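Local coordinates for protein dual function macrocyclase-peptidase POPB (Galerina marginata, PDB 5N4B) that cleaves oligopeptides on the C-terminal side of prolyl residues and macrocyclises the processed peptide in the biosynthesis of the amanitin toxins, at residues Phe76-Asn81 with Val451-Pro456; Ala83-Pro88 with Ile445-Lys450; Ser422-Pro427 with Phe459-Val464; Ala524-Arg529 with Asp552-Ala557; Val548-Asp553 with Gly581-Gly586. The protein carries 1 engineered substitution. All coordinates share one frame; numbering follows the deposited sequence.

Contact 1: residues Phe76-Asn81 with Val451-Pro456; sequences FRASRN and VNELDP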
# COMPACT_ATOMS: atom_id res chain seq x y z
N PHE A 76 9.11 -3.01 -21.69
CA PHE A 76 8.71 -3.12 -20.29
C PHE A 76 8.70 -4.58 -19.83
O PHE A 76 9.11 -4.88 -18.71
CB PHE A 76 7.31 -2.53 -20.08
CG PHE A 76 7.23 -1.01 -20.20
CD1 PHE A 76 8.36 -0.23 -20.23
CD2 PHE A 76 6.00 -0.40 -20.27
CE1 PHE A 76 8.26 1.17 -20.26
CE2 PHE A 76 5.88 1.02 -20.34
CZ PHE A 76 7.00 1.78 -20.34
N ARG A 77 8.18 -5.47 -20.66
CA ARG A 77 8.23 -6.89 -20.30
C ARG A 77 9.66 -7.33 -20.07
O ARG A 77 9.94 -8.01 -19.08
CB ARG A 77 7.61 -7.70 -21.43
CG ARG A 77 7.32 -9.15 -21.08
CD ARG A 77 6.77 -9.97 -22.25
NE ARG A 77 5.56 -9.37 -22.89
CZ ARG A 77 5.53 -8.76 -24.04
NH1 ARG A 77 6.62 -8.61 -24.79
NH2 ARG A 77 4.37 -8.30 -24.50
N ALA A 78 10.58 -6.92 -20.94
CA ALA A 78 11.98 -7.29 -20.74
C ALA A 78 12.52 -6.71 -19.45
O ALA A 78 13.28 -7.37 -18.73
CB ALA A 78 12.81 -6.87 -21.94
N SER A 79 12.15 -5.48 -19.14
CA SER A 79 12.66 -4.84 -17.92
C SER A 79 12.19 -5.54 -16.66
O SER A 79 12.87 -5.45 -15.64
CB SER A 79 12.29 -3.35 -17.90
OG SER A 79 11.00 -3.12 -17.42
N ARG A 80 11.06 -6.22 -16.69
CA ARG A 80 10.52 -6.97 -15.55
C ARG A 80 11.05 -8.40 -15.49
O ARG A 80 10.87 -9.07 -14.49
CB ARG A 80 8.99 -6.99 -15.63
CG ARG A 80 8.34 -5.65 -15.42
CD ARG A 80 7.97 -5.37 -14.02
NE ARG A 80 7.05 -6.38 -13.47
CZ ARG A 80 5.94 -6.11 -12.81
NH1 ARG A 80 5.20 -7.11 -12.37
NH2 ARG A 80 5.59 -4.85 -12.55
N ASN A 81 11.71 -8.87 -16.54
CA ASN A 81 12.04 -10.29 -16.66
C ASN A 81 13.40 -10.58 -16.02
O ASN A 81 14.41 -10.84 -16.69
CB ASN A 81 12.02 -10.69 -18.12
CG ASN A 81 12.02 -12.19 -18.31
OD1 ASN A 81 11.78 -12.93 -17.38
ND2 ASN A 81 12.28 -12.62 -19.53
N VAL A 451 19.10 -7.18 -12.32
CA VAL A 451 17.99 -6.84 -13.23
C VAL A 451 18.32 -7.24 -14.66
O VAL A 451 19.35 -7.89 -14.91
CB VAL A 451 17.54 -5.40 -13.04
CG1 VAL A 451 17.13 -5.19 -11.58
CG2 VAL A 451 18.64 -4.42 -13.49
N ASN A 452 17.46 -6.88 -15.60
CA ASN A 452 17.59 -7.30 -17.01
C ASN A 452 17.60 -6.08 -17.91
O ASN A 452 16.70 -5.22 -17.83
CB ASN A 452 16.44 -8.21 -17.40
CG ASN A 452 16.63 -8.83 -18.76
OD1 ASN A 452 17.72 -9.31 -19.08
ND2 ASN A 452 15.60 -8.80 -19.58
N GLU A 453 18.62 -6.03 -18.77
CA GLU A 453 18.83 -4.96 -19.76
C GLU A 453 19.30 -3.64 -19.14
O GLU A 453 20.40 -3.15 -19.45
CB GLU A 453 17.63 -4.77 -20.68
CG GLU A 453 17.31 -6.05 -21.55
CD GLU A 453 16.35 -5.78 -22.69
OE1 GLU A 453 15.91 -4.63 -22.86
OE2 GLU A 453 15.97 -6.72 -23.43
N LEU A 454 18.52 -3.14 -18.19
CA LEU A 454 18.84 -1.94 -17.45
C LEU A 454 20.14 -2.12 -16.67
O LEU A 454 20.40 -3.17 -16.10
CB LEU A 454 17.76 -1.72 -16.37
CG LEU A 454 16.44 -1.16 -16.75
CD1 LEU A 454 15.51 -1.20 -15.56
CD2 LEU A 454 16.58 0.29 -17.34
N ASP A 455 20.88 -1.03 -16.55
CA ASP A 455 21.96 -0.95 -15.56
C ASP A 455 21.57 0.12 -14.56
O ASP A 455 21.53 1.32 -14.89
CB ASP A 455 23.30 -0.62 -16.22
CG ASP A 455 24.49 -0.63 -15.21
OD1 ASP A 455 24.28 -0.62 -13.98
OD2 ASP A 455 25.67 -0.62 -15.69
N PRO A 456 21.28 -0.25 -13.33
CA PRO A 456 20.86 0.75 -12.36
C PRO A 456 21.86 1.87 -12.15
O PRO A 456 21.46 2.98 -11.78
CB PRO A 456 20.66 -0.07 -11.09
CG PRO A 456 20.37 -1.43 -11.54
CD PRO A 456 21.20 -1.62 -12.78
O HOH W 1 15.41 -4.76 -15.46
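Asn-452 supplies the one direct hydrogen bond between the end of helix 68-80 and the loop 451-456: its ND2 donates to Ala-78 O over 2.9 Å, almost straight at 170°. The side chain swings its CG anti to its own backbone N (chi1 -171°), which carries the amide out to the helix end. The carbonyl oxygen lies in the plane of the amide, whereas ND2 stands above the carbonyl plane of Ala-78. Asn-81 N reaches the same oxygen at 3.1 Å from the opposite face, and the last helical turn is thus gripped by one bond from its own segment and one from the loop. A water adds a second bridge, donating to Ser-79 O (2.6 Å) and accepting from Asn-452 N.

Packing is lighter. Asn-452 CB rests against Asn-81 O at 3.4 Å, and the chain of Glu-453, extended beyond CG, lays its carboxylate beside the methyl of Ala-78, with OE2 3.5 Å from CB. Ser-79 turns its side chain away from the loop: OG donates to Phe-76 O (2.9 Å), on the same face as Arg-80 N, and the residue packs on Pro-510, Ile-511 and Thr-514 of helix 510-519. Leu-454 meets Pro-510 of the same helix.

The arrangement belongs to the interdomain hinge of the prolyl oligopeptidase fold, where the chain passes from an N-terminal part of the hydrolase domain into the propeller near Asn-81 and returns through 451-456, setting the two crossings side by side.

Contact 2: residues Ala83-Pro88 with Ile445-Lys450; sequences AKFSAP and ILRTTK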
# COMPACT_ATOMS: atom_id res chain seq x y z
N ALA A 83 14.89 -12.52 -12.10
CA ALA A 83 14.54 -13.27 -10.90
C ALA A 83 14.42 -12.35 -9.70
O ALA A 83 15.19 -11.40 -9.53
CB ALA A 83 15.65 -14.29 -10.63
N LYS A 84 13.40 -12.61 -8.88
CA LYS A 84 13.12 -11.81 -7.68
C LYS A 84 12.97 -12.73 -6.48
O LYS A 84 12.56 -13.87 -6.61
CB LYS A 84 11.88 -10.94 -7.84
CG LYS A 84 12.14 -9.88 -8.91
CD LYS A 84 10.91 -9.14 -9.28
CE LYS A 84 10.14 -9.80 -10.38
NZ LYS A 84 10.72 -9.49 -11.70
N PHE A 85 13.31 -12.22 -5.31
CA PHE A 85 13.34 -13.04 -4.10
C PHE A 85 13.17 -12.16 -2.88
O PHE A 85 13.44 -10.97 -2.89
CB PHE A 85 14.64 -13.85 -3.98
CG PHE A 85 15.82 -13.15 -4.51
CD1 PHE A 85 16.42 -12.13 -3.80
CD2 PHE A 85 16.26 -13.46 -5.77
CE1 PHE A 85 17.53 -11.42 -4.39
CE2 PHE A 85 17.34 -12.78 -6.34
CZ PHE A 85 17.94 -11.78 -5.64
N SER A 86 12.68 -12.78 -1.82
CA SER A 86 12.51 -12.14 -0.52
C SER A 86 13.67 -12.46 0.39
O SER A 86 14.51 -13.31 0.12
CB SER A 86 11.22 -12.61 0.15
OG SER A 86 11.35 -13.96 0.64
N ALA A 87 13.68 -11.79 1.55
CA ALA A 87 14.52 -12.25 2.66
C ALA A 87 14.07 -13.65 3.08
O ALA A 87 12.87 -13.97 3.02
CB ALA A 87 14.42 -11.32 3.86
N PRO A 88 14.98 -14.51 3.52
CA PRO A 88 14.58 -15.83 4.04
C PRO A 88 14.27 -15.72 5.53
O PRO A 88 14.76 -14.83 6.22
CB PRO A 88 15.84 -16.68 3.77
CG PRO A 88 16.98 -15.70 4.03
CD PRO A 88 16.46 -14.37 3.50
N ILE A 445 26.18 -8.78 2.99
CA ILE A 445 25.15 -8.78 1.98
C ILE A 445 24.85 -10.23 1.65
O ILE A 445 25.73 -11.00 1.23
CB ILE A 445 25.59 -7.99 0.74
CG1 ILE A 445 25.90 -6.56 1.08
CG2 ILE A 445 24.47 -8.08 -0.27
CD1 ILE A 445 24.84 -5.82 1.82
N LEU A 446 23.60 -10.64 1.87
CA LEU A 446 23.15 -11.99 1.56
C LEU A 446 22.87 -12.15 0.08
O LEU A 446 23.31 -13.12 -0.53
CB LEU A 446 21.89 -12.30 2.35
CG LEU A 446 21.37 -13.72 2.16
CD1 LEU A 446 22.17 -14.77 3.01
CD2 LEU A 446 19.87 -13.85 2.47
N ARG A 447 22.11 -11.24 -0.51
CA ARG A 447 21.73 -11.32 -1.91
C ARG A 447 21.53 -9.92 -2.44
O ARG A 447 21.09 -9.03 -1.71
CB ARG A 447 20.37 -12.03 -2.14
CG ARG A 447 20.25 -13.36 -1.50
CD ARG A 447 18.98 -14.10 -1.96
NE ARG A 447 19.11 -14.55 -3.32
CZ ARG A 447 18.31 -15.43 -3.89
NH1 ARG A 447 17.29 -15.93 -3.25
NH2 ARG A 447 18.58 -15.85 -5.12
N THR A 448 21.86 -9.74 -3.72
CA THR A 448 21.56 -8.54 -4.48
C THR A 448 20.74 -8.92 -5.70
O THR A 448 21.10 -9.85 -6.41
CB THR A 448 22.88 -7.91 -4.90
OG1 THR A 448 23.71 -7.73 -3.74
CG2 THR A 448 22.62 -6.62 -5.61
N THR A 449 19.66 -8.20 -5.96
CA THR A 449 18.81 -8.46 -7.11
C THR A 449 19.52 -7.96 -8.36
O THR A 449 19.97 -6.82 -8.40
CB THR A 449 17.46 -7.74 -6.91
OG1 THR A 449 16.85 -8.19 -5.70
CG2 THR A 449 16.49 -8.07 -8.02
N LYS A 450 19.60 -8.82 -9.37
CA LYS A 450 20.23 -8.52 -10.65
C LYS A 450 19.13 -8.33 -11.68
O LYS A 450 18.32 -9.23 -11.90
CB LYS A 450 21.14 -9.66 -11.12
CG LYS A 450 22.21 -10.08 -10.15
CD LYS A 450 23.02 -8.90 -9.65
CE LYS A 450 24.15 -9.37 -8.72
NZ LYS A 450 23.68 -10.36 -7.66
O HOH W 2 17.89 -11.16 -10.11
O HOH W 3 14.48 -9.49 -5.10
O HOH W 4 16.22 -15.42 -0.52
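Phe-85 and Arg-447 face each other from segments whose end-to-end directions are nearly antiparallel, 166° apart, but whose closest CA atoms, Ala-83 and Lys-450, remain 7.4 Å apart, and no direct hydrogen bond joins them. The guanidinium of Arg-447 lies flat on the Phe-85 ring, planes 6° apart, in a cation-pi stack with CZ 3.5 Å from the ring centroid. A bend at chi3 brings it there, and CD adds a CH-pi contact over the same face. Asp-125 takes NH2 in a salt bridge. At the ring edge stands Thr-448 O. Pro-88 CD and Leu-446 CD2 meet tip to tip at 3.6 Å.

Three waters bridge the segments. One donates to both Ala-83 O and Lys-450 O, a second accepts from Phe-85 N and donates to Thr-449 OG1 (2.8 Å), itself also hydrogen-bonded to Gly-428 O, and a third joins Ser-86 O to Arg-447 NH1.

Strand 84-90 pairs with 96-101 in the first propeller blade and strand 443-448 with 426-434 in the last, where Leu-446 and Arg-447 form a classic bulge; side chains and waters join the blades, and, as in this family, no shared blade closes the ring.

Contact 3: residues Ser422-Pro427 with Phe459-Val464; sequences SGFNTP and FESTQV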
# COMPACT_ATOMS: atom_id res chain seq x y z
N SER A 422 15.87 -1.04 -0.76
CA SER A 422 15.61 -0.73 -2.16
C SER A 422 15.46 0.77 -2.33
O SER A 422 15.32 1.51 -1.36
CB SER A 422 14.39 -1.45 -2.71
OG SER A 422 13.18 -0.89 -2.21
N GLY A 423 15.49 1.22 -3.57
CA GLY A 423 15.34 2.63 -3.85
C GLY A 423 15.32 2.84 -5.34
O GLY A 423 15.23 1.90 -6.12
N PHE A 424 15.36 4.10 -5.75
CA PHE A 424 15.11 4.40 -7.15
C PHE A 424 16.09 3.71 -8.08
O PHE A 424 15.69 3.34 -9.21
CB PHE A 424 15.12 5.92 -7.39
CG PHE A 424 14.01 6.65 -6.70
CD1 PHE A 424 12.70 6.43 -7.01
CD2 PHE A 424 14.31 7.59 -5.73
CE1 PHE A 424 11.68 7.07 -6.39
CE2 PHE A 424 13.30 8.27 -5.10
CZ PHE A 424 11.99 8.03 -5.41
N ASN A 425 17.33 3.51 -7.64
CA ASN A 425 18.33 2.78 -8.42
C ASN A 425 18.94 1.60 -7.65
O ASN A 425 20.02 1.14 -8.00
CB ASN A 425 19.39 3.72 -8.96
CG ASN A 425 20.15 4.43 -7.87
OD1 ASN A 425 20.20 3.96 -6.73
ND2 ASN A 425 20.74 5.57 -8.22
N THR A 426 18.22 1.07 -6.66
CA THR A 426 18.64 -0.11 -5.90
C THR A 426 17.54 -1.16 -6.05
O THR A 426 16.48 -1.03 -5.42
CB THR A 426 18.90 0.18 -4.43
OG1 THR A 426 19.97 1.12 -4.33
CG2 THR A 426 19.27 -1.10 -3.68
N PRO A 427 17.73 -2.20 -6.86
CA PRO A 427 16.63 -3.12 -7.13
C PRO A 427 16.12 -3.94 -5.96
O PRO A 427 14.95 -4.28 -5.92
CB PRO A 427 17.21 -4.04 -8.22
CG PRO A 427 18.45 -3.46 -8.68
CD PRO A 427 18.88 -2.34 -7.79
N PHE A 459 21.42 5.53 -13.63
CA PHE A 459 20.37 6.39 -13.14
C PHE A 459 20.81 7.06 -11.85
O PHE A 459 21.45 6.44 -11.00
CB PHE A 459 19.08 5.61 -12.96
CG PHE A 459 18.58 4.95 -14.24
CD1 PHE A 459 19.07 3.70 -14.62
CD2 PHE A 459 17.70 5.61 -15.12
CE1 PHE A 459 18.66 3.08 -15.78
CE2 PHE A 459 17.28 4.98 -16.29
CZ PHE A 459 17.76 3.75 -16.62
N GLU A 460 20.37 8.28 -11.70
CA GLU A 460 20.67 9.12 -10.54
C GLU A 460 19.38 9.60 -9.92
O GLU A 460 18.45 10.02 -10.62
CB GLU A 460 21.45 10.35 -10.97
CG GLU A 460 21.76 11.35 -9.88
CD GLU A 460 22.10 12.71 -10.43
OE1 GLU A 460 23.27 13.10 -10.23
OE2 GLU A 460 21.19 13.42 -10.96
N SER A 461 19.34 9.59 -8.60
CA SER A 461 18.28 10.27 -7.88
C SER A 461 18.90 11.34 -7.01
O SER A 461 19.97 11.14 -6.40
CB SER A 461 17.41 9.35 -7.06
OG SER A 461 18.11 8.84 -5.96
N THR A 462 18.23 12.46 -6.95
CA THR A 462 18.61 13.58 -6.08
C THR A 462 17.35 14.09 -5.40
O THR A 462 16.23 13.75 -5.80
CB THR A 462 19.25 14.75 -6.80
OG1 THR A 462 18.33 15.26 -7.79
CG2 THR A 462 20.58 14.32 -7.46
N GLN A 463 17.52 14.88 -4.38
CA GLN A 463 16.42 15.51 -3.68
C GLN A 463 16.61 17.01 -3.74
O GLN A 463 17.69 17.53 -3.40
CB GLN A 463 16.38 15.01 -2.24
CG GLN A 463 15.19 15.52 -1.44
CD GLN A 463 15.20 14.89 -0.06
OE1 GLN A 463 16.15 15.06 0.70
NE2 GLN A 463 14.17 14.15 0.23
N VAL A 464 15.58 17.69 -4.20
CA VAL A 464 15.56 19.15 -4.28
C VAL A 464 14.43 19.68 -3.40
O VAL A 464 13.55 18.93 -2.97
CB VAL A 464 15.42 19.64 -5.73
CG1 VAL A 464 16.55 19.12 -6.55
CG2 VAL A 464 14.10 19.24 -6.33
O HOH W 5 21.70 8.44 -7.28
O HOH W 6 18.30 6.00 -5.67
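Asn-425 makes the direct polar link between segment 422-427 and strand 459-464, its ND2 donating to Phe-459 O at 3.0 Å with an N-H...O angle of 154°. ND2 stands well above the plane of that carbonyl, and the oxygen is tilted somewhat from the amide plane. CG of Asn-425 sits between its backbone N and carbonyl carbon (chi1 62°), which turns the amide toward the strand.

Two waters widen the link. One accepts from Ser-461 N at 2.9 Å and, weakly, from Asn-425 ND2; the other lies 2.9 Å from Ser-461 OG in a hydrogen bond and donates weakly to Asn-425 OD1. Both ends of the amide are thus linked to Ser-461, though weakly on the asparagine side.

Apolar contact is small: Phe-424 CD2 touches Ser-461 CB at 3.8 Å, and the CB atoms of Asn-425 and Phe-459 come within 4.4 Å. The ring of Phe-459 leads away from the turn, onto Leu-454 and onto Leu-513 and Gln-517 of helix 510-519.

Gly-423 to Thr-426 form a type I beta turn, closed by Thr-426 N to Gly-423 O at 3.1 Å, that connects strands 416-423 and 426-434 of the last propeller blade. Strand 459-467 is the outermost strand of the hydrolase sheet, paired with 473-481, whose Phe-477 meets Phe-424 edge-to-face; the blade's hairpin therefore abuts the rim of that sheet.

Contact 4: residues Ala524-Arg529 with Asp552-Ala557; sequences AVPSIR and DDFIAA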
# COMPACT_ATOMS: atom_id res chain seq x y z
N ALA A 524 9.56 12.47 -10.89
CA ALA A 524 9.54 13.41 -9.78
C ALA A 524 8.56 12.93 -8.73
O ALA A 524 7.41 12.62 -9.05
CB ALA A 524 9.13 14.80 -10.27
N VAL A 525 8.99 12.94 -7.47
CA VAL A 525 8.18 12.44 -6.35
C VAL A 525 8.20 13.45 -5.22
O VAL A 525 9.09 13.41 -4.36
CB VAL A 525 8.68 11.08 -5.85
CG1 VAL A 525 7.74 10.51 -4.80
CG2 VAL A 525 8.81 10.08 -7.01
N PRO A 526 7.31 14.43 -5.23
CA PRO A 526 7.29 15.45 -4.18
C PRO A 526 6.67 14.89 -2.91
O PRO A 526 5.63 14.22 -2.91
CB PRO A 526 6.43 16.57 -4.77
CG PRO A 526 5.51 15.86 -5.72
CD PRO A 526 6.32 14.73 -6.29
N SER A 527 7.29 15.23 -1.77
CA SER A 527 6.84 14.76 -0.47
C SER A 527 5.77 15.70 0.09
O SER A 527 5.94 16.32 1.13
CB SER A 527 8.02 14.69 0.49
OG SER A 527 9.12 13.95 -0.06
N ILE A 528 4.62 15.71 -0.57
CA ILE A 528 3.57 16.69 -0.25
C ILE A 528 2.91 16.40 1.10
O ILE A 528 2.85 15.25 1.58
CB ILE A 528 2.55 16.74 -1.39
CG1 ILE A 528 1.79 15.42 -1.50
CG2 ILE A 528 3.25 17.13 -2.67
CD1 ILE A 528 0.88 15.36 -2.74
N ARG A 529 2.39 17.46 1.70
CA ARG A 529 1.67 17.36 2.95
C ARG A 529 0.43 16.49 2.79
O ARG A 529 -0.11 16.35 1.69
CB ARG A 529 1.32 18.74 3.48
CG ARG A 529 2.50 19.46 4.08
CD ARG A 529 2.19 20.86 4.47
NE ARG A 529 1.99 21.68 3.30
CZ ARG A 529 1.69 22.96 3.30
NH1 ARG A 529 1.46 23.61 4.45
NH2 ARG A 529 1.57 23.59 2.16
N ASP A 552 -2.14 22.20 -3.38
CA ASP A 552 -1.23 23.30 -3.60
C ASP A 552 0.22 22.80 -3.66
O ASP A 552 1.01 23.26 -4.49
CB ASP A 552 -1.42 24.34 -2.49
CG ASP A 552 -2.74 25.13 -2.61
OD1 ASP A 552 -3.28 25.22 -3.74
OD2 ASP A 552 -3.18 25.70 -1.59
N ASP A 553 0.60 21.87 -2.80
CA ASP A 553 1.96 21.35 -2.80
C ASP A 553 2.25 20.63 -4.12
O ASP A 553 3.32 20.77 -4.70
CB ASP A 553 2.18 20.39 -1.63
CG ASP A 553 2.21 21.06 -0.27
OD1 ASP A 553 2.23 22.29 -0.21
OD2 ASP A 553 2.22 20.27 0.71
N PHE A 554 1.29 19.85 -4.61
CA PHE A 554 1.51 19.06 -5.82
C PHE A 554 1.57 19.95 -7.06
O PHE A 554 2.44 19.77 -7.93
CB PHE A 554 0.41 18.01 -5.95
CG PHE A 554 0.75 16.84 -6.85
CD1 PHE A 554 1.78 15.98 -6.55
CD2 PHE A 554 -0.08 16.53 -7.91
CE1 PHE A 554 2.05 14.87 -7.34
CE2 PHE A 554 0.18 15.44 -8.72
CZ PHE A 554 1.24 14.63 -8.45
N ILE A 555 0.69 20.94 -7.12
CA ILE A 555 0.72 21.89 -8.22
C ILE A 555 2.01 22.73 -8.21
O ILE A 555 2.66 22.93 -9.25
CB ILE A 555 -0.55 22.75 -8.20
CG1 ILE A 555 -1.76 21.88 -8.53
CG2 ILE A 555 -0.39 23.92 -9.16
CD1 ILE A 555 -3.08 22.54 -8.14
N ALA A 556 2.42 23.19 -7.03
CA ALA A 556 3.68 23.93 -6.93
C ALA A 556 4.88 23.11 -7.39
O ALA A 556 5.85 23.65 -7.96
CB ALA A 556 3.86 24.49 -5.53
N ALA A 557 4.88 21.80 -7.13
CA ALA A 557 5.98 20.97 -7.58
C ALA A 557 6.08 20.99 -9.10
O ALA A 557 7.18 21.12 -9.66
CB ALA A 557 5.78 19.54 -7.07
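Arg-529 and Asp-553 meet with their flat groups nearly coplanar, planes 15° apart, although the two side chains cross at about a right angle. The guanidinium comes side-on: NE donates to OD2 at 3.0 Å and NH2 to OD1 at 2.8 Å, both bonds close to straight. NE uses the syn lone pair of OD2, and the anti lone pair of that oxygen is taken by Arg-529 N, also at 3.0 Å. One residue thus grips the carboxylate with three N-H groups, two of them on OD2, and fixes its rotation. The arginine chain runs out extended through CD, and a bend at chi3 (-70°) turns the NE edge of the guanidinium to the carboxylate. Outside the pair, Asp-553 OD1 also accepts from Ser-468 OG, and Arg-529 NH1 forms a second salt bridge with Asp-470. This buried network would be expected to favour the charged forms of both groups.

Beside the ion pair the contact is apolar. Ile-528 lays CG2 across Asp-553 CB at 3.6 Å, while its CD1 comes obliquely to Phe-554 CD1. The ring of Pro-526 crosses Phe-554 at a slant, CG to CD1 3.8 Å, and its CB meets Ala-557 CB at 3.8 Å. Phe-554 has CG anti to its backbone N (chi1 -159°), which brings the ring to Pro-526 and Ile-528; it also packs on Leu-583 and Ser-587 of helix 579-590.

Strand 522-526, the loop that leaves it through an inverse gamma turn centred on Ser-527, and helix 548-563 lying against the sheet are elements of the alpha/beta-hydrolase fold of the catalytic domain.

Contact 5: residues Val548-Asp553 with Gly581-Gly586; sequences VNTFDD and GLLVMG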
# COMPACT_ATOMS: atom_id res chain seq x y z
N VAL A 548 -6.61 21.10 1.16
CA VAL A 548 -6.23 21.92 0.01
C VAL A 548 -4.71 22.05 -0.10
O VAL A 548 -4.18 22.17 -1.20
CB VAL A 548 -6.93 23.29 0.03
CG1 VAL A 548 -6.46 24.10 1.20
CG2 VAL A 548 -6.63 24.06 -1.26
N ASN A 549 -3.98 21.97 1.03
CA ASN A 549 -2.54 22.15 0.97
C ASN A 549 -1.86 21.04 0.19
O ASN A 549 -0.85 21.28 -0.46
CB ASN A 549 -1.94 22.18 2.36
CG ASN A 549 -2.31 23.39 3.15
OD1 ASN A 549 -2.73 24.42 2.63
ND2 ASN A 549 -2.13 23.26 4.44
N THR A 550 -2.43 19.83 0.24
CA THR A 550 -1.89 18.72 -0.56
C THR A 550 -1.87 19.07 -2.03
O THR A 550 -0.89 18.81 -2.74
CB THR A 550 -2.74 17.49 -0.31
OG1 THR A 550 -2.72 17.15 1.10
CG2 THR A 550 -2.25 16.36 -1.11
N PHE A 551 -2.99 19.62 -2.51
CA PHE A 551 -3.13 20.01 -3.91
C PHE A 551 -2.20 21.18 -4.25
O PHE A 551 -1.52 21.15 -5.28
CB PHE A 551 -4.59 20.35 -4.21
CG PHE A 551 -5.49 19.16 -4.16
CD1 PHE A 551 -6.06 18.76 -2.98
CD2 PHE A 551 -5.71 18.39 -5.27
CE1 PHE A 551 -6.86 17.63 -2.91
CE2 PHE A 551 -6.48 17.27 -5.20
CZ PHE A 551 -7.08 16.90 -4.06
N ASP A 552 -2.14 22.20 -3.38
CA ASP A 552 -1.23 23.30 -3.60
C ASP A 552 0.22 22.80 -3.66
O ASP A 552 1.01 23.26 -4.49
CB ASP A 552 -1.42 24.34 -2.49
CG ASP A 552 -2.74 25.13 -2.61
OD1 ASP A 552 -3.28 25.22 -3.74
OD2 ASP A 552 -3.18 25.70 -1.59
N ASP A 553 0.60 21.87 -2.80
CA ASP A 553 1.96 21.35 -2.80
C ASP A 553 2.25 20.63 -4.12
O ASP A 553 3.32 20.77 -4.70
CB ASP A 553 2.18 20.39 -1.63
CG ASP A 553 2.21 21.06 -0.27
OD1 ASP A 553 2.23 22.29 -0.21
OD2 ASP A 553 2.22 20.27 0.71
N GLY A 581 -5.22 9.19 -6.99
CA GLY A 581 -6.10 9.50 -8.13
C GLY A 581 -6.96 10.71 -7.87
O GLY A 581 -7.19 11.54 -8.76
N LEU A 582 -7.43 10.85 -6.64
CA LEU A 582 -8.07 12.08 -6.19
C LEU A 582 -7.13 13.27 -6.37
O LEU A 582 -7.51 14.34 -6.85
CB LEU A 582 -8.45 11.96 -4.70
CG LEU A 582 -8.86 13.26 -4.02
CD1 LEU A 582 -10.12 13.91 -4.61
CD2 LEU A 582 -9.10 13.01 -2.50
N LEU A 583 -5.88 13.08 -5.96
CA LEU A 583 -4.87 14.11 -6.13
C LEU A 583 -4.78 14.54 -7.59
O LEU A 583 -4.76 15.75 -7.88
CB LEU A 583 -3.54 13.59 -5.60
CG LEU A 583 -2.35 14.52 -5.78
CD1 LEU A 583 -2.49 15.75 -4.90
CD2 LEU A 583 -1.07 13.78 -5.47
N VAL A 584 -4.69 13.58 -8.50
CA VAL A 584 -4.60 13.90 -9.93
C VAL A 584 -5.84 14.62 -10.43
O VAL A 584 -5.75 15.64 -11.13
CB VAL A 584 -4.27 12.65 -10.74
CG1 VAL A 584 -4.43 12.87 -12.22
CG2 VAL A 584 -2.88 12.22 -10.43
N MET A 585 -7.02 14.10 -10.11
CA MET A 585 -8.28 14.66 -10.62
C MET A 585 -8.51 16.06 -10.08
O MET A 585 -8.85 16.97 -10.84
CB MET A 585 -9.45 13.73 -10.29
CG MET A 585 -9.38 12.46 -11.15
SD MET A 585 -10.79 11.34 -11.05
CE MET A 585 -10.28 10.28 -9.69
N GLY A 586 -8.27 16.28 -8.78
CA GLY A 586 -8.38 17.62 -8.25
C GLY A 586 -7.32 18.58 -8.78
O GLY A 586 -7.58 19.77 -8.96
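Phe-551 pushes its ring into the flank of helix 579-590 and has the most surface buried by this contact. Its CG lies anti to the carbonyl carbon (chi1 -68°), which swings the ring tip toward the opposing helix. Leu-582 O stands at the ring edge, 3.5 Å from CE2, and Leu-583 O is equally near that carbon; both carbonyl oxygens have hydrogen-bond donors of their own in the helix, Gly-586 N for Leu-582 O and Ser-587 OG for Leu-583 O. CE2 also comes within 3.6 Å of Gly-586 CA, where no side chain stands between ring and backbone. Leu-582 adds its CG, 4.1 Å from CZ, as its side chain crosses the phenylalanine at about a right angle.

The short helical segments cross at -69° with axes 10.1 Å apart. Helix 579-590 follows strand 572-577 across the nucleophile elbow of the alpha/beta-hydrolase fold, and the side chain of Leu-582 is about 8 Å from that of Ala-578, the engineered residue at the nucleophile position of the charge relay system.

Leu-583, next in buried surface, is directed with CG anti to its backbone N (chi1 176°). Its CD1 lies over one face of the Phe-551 ring, toward the rim, and touches Thr-550 CG2 at 3.8 Å. Thr-550 turns the other branch elsewhere: OG1 is hydrogen-bonded to Arg-529 O, and the methyl is left to meet the leucine.

How the contacts relate
Contacts 1, 2 and 3 gather where the propeller joins the hydrolase domain, their centres 16 to 18 Å apart. Contacts 1 and 2 adjoin directly at 450-451 and with one residue between 81 and 83; Val-451 and Pro-456 of contact 1 pack on Pro-427 of contact 3, and Leu-454 on Phe-459. Phe-424 of contact 3 packs on Val-525 of contact 4, and their strands 459-467 and 522-526 lie in one sheet. Contacts 4 and 5, centres 9 Å apart, share Asp-552 and Asp-553 on helix 548-563. Contact 5 lies near the charge relay system, with Leu-582 about 12 Å from Asp-662 between side chains. The bound peptide touches residues in the segments of contacts 1 to 4.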